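PDB 3HZ7: UPF0033 domain-containing protein from Desulfitobacterium hafniense, which probably carries sulfur as a persulfide through its N-terminal TusA-like domain, the part present here, although the function of the whole protein is not established. Local coordinates for residues I2-L7 against G30-L35; V34-D39 against I66-V71. All blocks are in the same frame, centred on the assembly; numbering follows the deposited sequence.

Contact 1: I2-L7 against G30-L35; sequences ITIDAL and GVVTVL
I2-L7 and G30-L35 form the parallel pair of a beta-alpha-beta crossover, with helix 13-23 as the connection. The strands run at 19° to each other, and their peptides interlock in a ladder: I2 O takes the T33 N-H at 2.8 Å nearly along its C=O axis, I4 N gives to T33 O, and I4 O receives L35 N almost straight on (171°). On the face carrying I2, I4, V32 and V34, I2 and V32 lie side by side, and I2 CG2 presses V32 CG2 at 3.3 Å, tighter than usual. With CG1 anti to the backbone N (chi1 178°), that methyl takes the crowded position. I4 crosses V32 obliquely, its CD1 meeting V32 CG1 at 4.0 Å. On the other face T3 and T33 cross obliquely and their hydroxyls share a hydrogen bond, OG1 to OG1 2.9 Å, with either as donor.

One shell out, helix 13-23 packs on I4, V32 and V34 through R17, A21, L22 and A18, and R17 also binds D5 O. A6 N also hydrogen-bonds to L35 O, while L7 crosses over L35, CG to CB 4.0 Å. D5 closes an Asx turn here: its OD1 accepts the L7 N-H at 2.8 Å.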
loop_
_atom_site.group_PDB
_atom_site.type_symbol
_atom_site.label_atom_id
_atom_site.label_comp_id
_atom_site.label_asym_id
_atom_site.label_seq_id
_atom_site.Cartn_x
_atom_site.Cartn_y
_atom_site.Cartn_z
ATOM N N ILE A 2 6.649 -3.666 -6.598
ATOM C CA ILE A 2 5.584 -3.051 -7.376
ATOM C C ILE A 2 5.108 -1.738 -6.718
ATOM O O ILE A 2 4.895 -1.681 -5.511
ATOM C CB ILE A 2 4.395 -4.050 -7.605
ATOM C CG1 ILE A 2 3.263 -3.386 -8.390
ATOM C CG2 ILE A 2 3.789 -4.492 -6.306
ATOM C CD1 ILE A 2 2.347 -2.573 -7.555
ATOM N N THR A 3 5.008 -0.688 -7.524
ATOM C CA THR A 3 4.569 0.636 -7.082
ATOM C C THR A 3 3.287 1.005 -7.772
ATOM O O THR A 3 3.185 0.946 -9.002
ATOM C CB THR A 3 5.648 1.700 -7.332
ATOM O OG1 THR A 3 6.778 1.311 -6.561
ATOM C CG2 THR A 3 5.202 3.177 -6.794
ATOM N N ILE A 4 2.279 1.267 -6.952
ATOM C CA ILE A 4 0.981 1.632 -7.438
ATOM C C ILE A 4 0.780 3.142 -7.253
ATOM O O ILE A 4 0.809 3.608 -6.132
ATOM C CB ILE A 4 -0.121 0.905 -6.647
ATOM C CG1 ILE A 4 0.098 -0.639 -6.838
ATOM C CG2 ILE A 4 -1.606 1.488 -7.118
ATOM C CD1 ILE A 4 -0.992 -1.593 -6.408
ATOM N N ASP A 5 0.597 3.892 -8.334
ATOM C CA ASP A 5 0.330 5.338 -8.159
ATOM C C ASP A 5 -1.190 5.446 -8.107
ATOM O O ASP A 5 -1.881 5.186 -9.093
ATOM C CB ASP A 5 0.826 6.155 -9.353
ATOM C CG ASP A 5 0.473 7.655 -9.237
ATOM O OD1 ASP A 5 -0.432 8.035 -8.456
ATOM O OD2 ASP A 5 1.116 8.436 -9.950
ATOM N N ALA A 6 -1.701 5.769 -6.931
ATOM C CA ALA A 6 -3.126 5.909 -6.713
ATOM C C ALA A 6 -3.434 7.356 -6.305
ATOM O O ALA A 6 -4.434 7.611 -5.605
ATOM C CB ALA A 6 -3.539 4.997 -5.628
ATOM N N LEU A 7 -2.601 8.295 -6.724
ATOM C CA LEU A 7 -2.831 9.697 -6.352
ATOM C C LEU A 7 -4.076 10.175 -7.075
ATOM O O LEU A 7 -4.291 9.842 -8.240
ATOM C CB LEU A 7 -1.626 10.561 -6.734
ATOM C CG LEU A 7 -0.337 10.223 -5.959
ATOM C CD1 LEU A 7 0.826 10.908 -6.646
ATOM C CD2 LEU A 7 -0.444 10.632 -4.500
ATOM N N GLY A 30 6.774 -10.330 -1.453
ATOM C CA GLY A 30 7.376 -9.250 -2.189
ATOM C C GLY A 30 6.982 -7.945 -1.532
ATOM O O GLY A 30 6.541 -7.928 -0.354
ATOM N N VAL A 31 7.080 -6.867 -2.300
ATOM C CA VAL A 31 6.821 -5.538 -1.759
ATOM C C VAL A 31 5.861 -4.758 -2.612
ATOM O O VAL A 31 6.044 -4.722 -3.825
ATOM C CB VAL A 31 8.146 -4.738 -1.682
ATOM C CG1 VAL A 31 7.869 -3.396 -1.004
ATOM C CG2 VAL A 31 9.247 -5.546 -0.893
ATOM N N VAL A 32 4.836 -4.134 -1.993
ATOM C CA VAL A 32 3.915 -3.322 -2.778
ATOM C C VAL A 32 3.936 -1.943 -2.156
ATOM O O VAL A 32 3.614 -1.768 -0.962
ATOM C CB VAL A 32 2.438 -3.900 -2.790
ATOM C CG1 VAL A 32 1.486 -2.946 -3.603
ATOM C CG2 VAL A 32 2.415 -5.377 -3.407
ATOM N N THR A 33 4.340 -0.947 -2.913
ATOM C CA THR A 33 4.313 0.426 -2.370
ATOM C C THR A 33 3.151 1.103 -3.079
ATOM O O THR A 33 2.893 0.822 -4.275
ATOM C CB THR A 33 5.553 1.225 -2.633
ATOM O OG1 THR A 33 6.206 0.699 -3.753
ATOM C CG2 THR A 33 6.472 1.086 -1.559
ATOM N N VAL A 34 2.462 1.977 -2.342
ATOM C CA VAL A 34 1.312 2.687 -2.882
ATOM C C VAL A 34 1.429 4.179 -2.631
ATOM O O VAL A 34 1.675 4.595 -1.496
ATOM C CB VAL A 34 0.017 2.210 -2.188
ATOM C CG1 VAL A 34 -1.262 2.698 -3.004
ATOM C CG2 VAL A 34 0.081 0.707 -1.954
ATOM N N LEU A 35 1.253 4.976 -3.663
ATOM C CA LEU A 35 1.256 6.428 -3.483
ATOM C C LEU A 35 -0.201 6.951 -3.269
ATOM O O LEU A 35 -1.107 6.727 -4.138
ATOM C CB LEU A 35 1.891 7.107 -4.697
ATOM C CG LEU A 35 3.268 6.587 -5.139
ATOM C CD1 LEU A 35 3.763 7.376 -6.409
ATOM C CD2 LEU A 35 4.269 6.789 -3.978
#

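Contact 2: V34-D39 against I66-V71; sequences VLVDND and IEVTIV
The E67 carboxylate turns one face to L35: the CD2 methyl sits over that plane, 3.7 Å from E67 CD, while OE1 forms a salt bridge with K61. L35 and E67 belong to an antiparallel strand pair inside the two-layer alpha/beta sandwich of the TusA fold. Two more flat groups meet in the turn that follows V36, where N38 ND2 gives its N-H to D37 OD1 at 3.0 Å, close to its own amide plane and nearly along the D37 C-O axis. The N38-D39 peptide offers a face too, and I66 CD1 stands squarely over it, 3.6 Å from N38 C.

V34 with V68 and V36 with I66 are hydrogen-bonded pairs, each closed by two N-H...O bonds; the shortest runs from I66 N to V36 O, 2.7 Å. Between them lies the non-hydrogen-bonded pair L35 and E67, whose side chains run alongside each other. The two strand directions lie 151° apart, antiparallel with the usual twist.

V34, V36, I66 and V68 share the sheet face that the helices cover. V36 CG2, held between its own backbone N and carbonyl carbon (chi1 -65°), meets I66 CB at 4.0 Å, and L45 of helix 39-52 packs on V36 and V68. N38 is the N-cap of that helix. In I66, CG1 anti to the carbonyl carbon and the chain extended beyond it carry CD1 to the N38-D39 peptide. The buried N38 N has no hydrogen-bond partner in the model, whereas N38 OD1 accepts the backbone N-H of S41.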
loop_
_atom_site.group_PDB
_atom_site.type_symbol
_atom_site.label_atom_id
_atom_site.label_comp_id
_atom_site.label_asym_id
_atom_site.label_seq_id
_atom_site.Cartn_x
_atom_site.Cartn_y
_atom_site.Cartn_z
ATOM N N VAL A 34 2.462 1.977 -2.342
ATOM C CA VAL A 34 1.312 2.687 -2.882
ATOM C C VAL A 34 1.429 4.179 -2.631
ATOM O O VAL A 34 1.675 4.595 -1.496
ATOM C CB VAL A 34 0.017 2.210 -2.188
ATOM C CG1 VAL A 34 -1.262 2.698 -3.004
ATOM C CG2 VAL A 34 0.081 0.707 -1.954
ATOM N N LEU A 35 1.253 4.976 -3.663
ATOM C CA LEU A 35 1.256 6.428 -3.483
ATOM C C LEU A 35 -0.201 6.951 -3.269
ATOM O O LEU A 35 -1.107 6.727 -4.138
ATOM C CB LEU A 35 1.891 7.107 -4.697
ATOM C CG LEU A 35 3.268 6.587 -5.139
ATOM C CD1 LEU A 35 3.763 7.376 -6.409
ATOM C CD2 LEU A 35 4.269 6.789 -3.978
ATOM N N VAL A 36 -0.452 7.567 -2.111
ATOM C CA VAL A 36 -1.780 8.172 -1.822
ATOM C C VAL A 36 -1.646 9.640 -1.385
ATOM O O VAL A 36 -0.562 10.122 -1.029
ATOM C CB VAL A 36 -2.645 7.367 -0.804
ATOM C CG1 VAL A 36 -2.981 6.029 -1.427
ATOM C CG2 VAL A 36 -1.906 7.178 0.615
ATOM N N ASP A 37 -2.740 10.388 -1.527
ATOM C CA ASP A 37 -2.706 11.803 -1.194
ATOM C C ASP A 37 -3.514 12.194 0.039
ATOM O O ASP A 37 -3.931 13.338 0.138
ATOM C CB ASP A 37 -3.169 12.624 -2.395
ATOM C CG ASP A 37 -4.629 12.335 -2.790
ATOM O OD1 ASP A 37 -5.443 11.938 -1.927
ATOM O OD2 ASP A 37 -4.959 12.536 -3.986
ATOM N N ASN A 38 -3.762 11.276 0.966
ATOM C CA ASN A 38 -4.499 11.681 2.167
ATOM C C ASN A 38 -4.238 10.626 3.219
ATOM O O ASN A 38 -4.022 9.462 2.890
ATOM C CB ASN A 38 -6.039 11.844 1.853
ATOM C CG ASN A 38 -6.691 10.540 1.467
ATOM O OD1 ASN A 38 -6.995 9.732 2.319
ATOM N ND2 ASN A 38 -6.862 10.308 0.173
ATOM N N ASP A 39 -4.258 11.047 4.484
ATOM C CA ASP A 39 -3.979 10.192 5.638
ATOM C C ASP A 39 -4.940 9.071 5.849
ATOM O O ASP A 39 -4.602 8.026 6.413
ATOM C CB ASP A 39 -3.972 11.029 6.916
ATOM C CG ASP A 39 -2.612 11.464 7.307
ATOM O OD1 ASP A 39 -2.148 12.523 6.803
ATOM O OD2 ASP A 39 -2.012 10.715 8.133
ATOM N N ILE A 66 1.871 10.597 0.047
ATOM C CA ILE A 66 2.160 9.642 1.083
ATOM C C ILE A 66 2.516 8.278 0.432
ATOM O O ILE A 66 1.762 7.726 -0.416
ATOM C CB ILE A 66 0.996 9.507 2.039
ATOM C CG1 ILE A 66 0.682 10.891 2.663
ATOM C CG2 ILE A 66 1.346 8.512 3.092
ATOM C CD1 ILE A 66 -0.633 10.983 3.347
ATOM N N GLU A 67 3.684 7.736 0.787
ATOM C CA GLU A 67 4.049 6.439 0.246
ATOM C C GLU A 67 3.906 5.411 1.334
ATOM O O GLU A 67 4.490 5.552 2.395
ATOM C CB GLU A 67 5.470 6.464 -0.311
ATOM C CG GLU A 67 5.810 5.178 -1.016
ATOM C CD GLU A 67 6.991 5.283 -1.977
ATOM O OE1 GLU A 67 7.378 6.397 -2.368
ATOM O OE2 GLU A 67 7.523 4.234 -2.368
ATOM N N VAL A 68 3.071 4.393 1.091
ATOM C CA VAL A 68 2.852 3.322 2.054
ATOM C C VAL A 68 3.497 2.076 1.431
ATOM O O VAL A 68 3.145 1.645 0.319
ATOM C CB VAL A 68 1.308 3.087 2.284
ATOM C CG1 VAL A 68 1.049 2.053 3.352
ATOM C CG2 VAL A 68 0.646 4.422 2.670
ATOM N N THR A 69 4.422 1.484 2.148
ATOM C CA THR A 69 5.113 0.300 1.647
ATOM C C THR A 69 4.656 -0.942 2.408
ATOM O O THR A 69 4.674 -0.967 3.660
ATOM C CB THR A 69 6.621 0.529 1.764
ATOM O OG1 THR A 69 6.934 1.725 1.039
ATOM C CG2 THR A 69 7.419 -0.666 1.196
ATOM N N ILE A 70 4.202 -1.961 1.668
ATOM C CA ILE A 70 3.720 -3.166 2.312
ATOM C C ILE A 70 4.564 -4.326 1.883
ATOM O O ILE A 70 4.764 -4.559 0.678
ATOM C CB ILE A 70 2.206 -3.455 1.962
ATOM C CG1 ILE A 70 1.395 -2.198 2.263
ATOM C CG2 ILE A 70 1.730 -4.746 2.679
ATOM C CD1 ILE A 70 -0.172 -2.225 1.921
ATOM N N VAL A 71 5.022 -5.089 2.876
ATOM C CA VAL A 71 5.889 -6.222 2.627
ATOM C C VAL A 71 5.227 -7.553 2.960
ATOM O O VAL A 71 4.666 -7.717 4.046
ATOM C CB VAL A 71 7.220 -6.128 3.464
ATOM C CG1 VAL A 71 8.082 -7.324 3.157
ATOM C CG2 VAL A 71 7.972 -4.855 3.138
#

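Contacts 1 and 2 are neighbours in one mixed sheet, their centres about 7 Å apart, and strand 31-36 serves both: 2-5 pairs with it on one edge, 66-71 on the other. V34 and L35 belong to both contacts. V32 O probably accepts the I70 N-H at 2.7 Å, so that I70 of contact 2 also pairs with V32 of contact 1. Along the chain, 2-5 and helix 13-23 lead to 31-36, then helix 39-52 and strand 55-60 precede 66-71. Both helices lie on one sheet face. C11, found here as the persulfide S-mercaptocysteine, falls between strand 2-5 and helix 13-23, consistent with sulfur carriage as in TusA relatives.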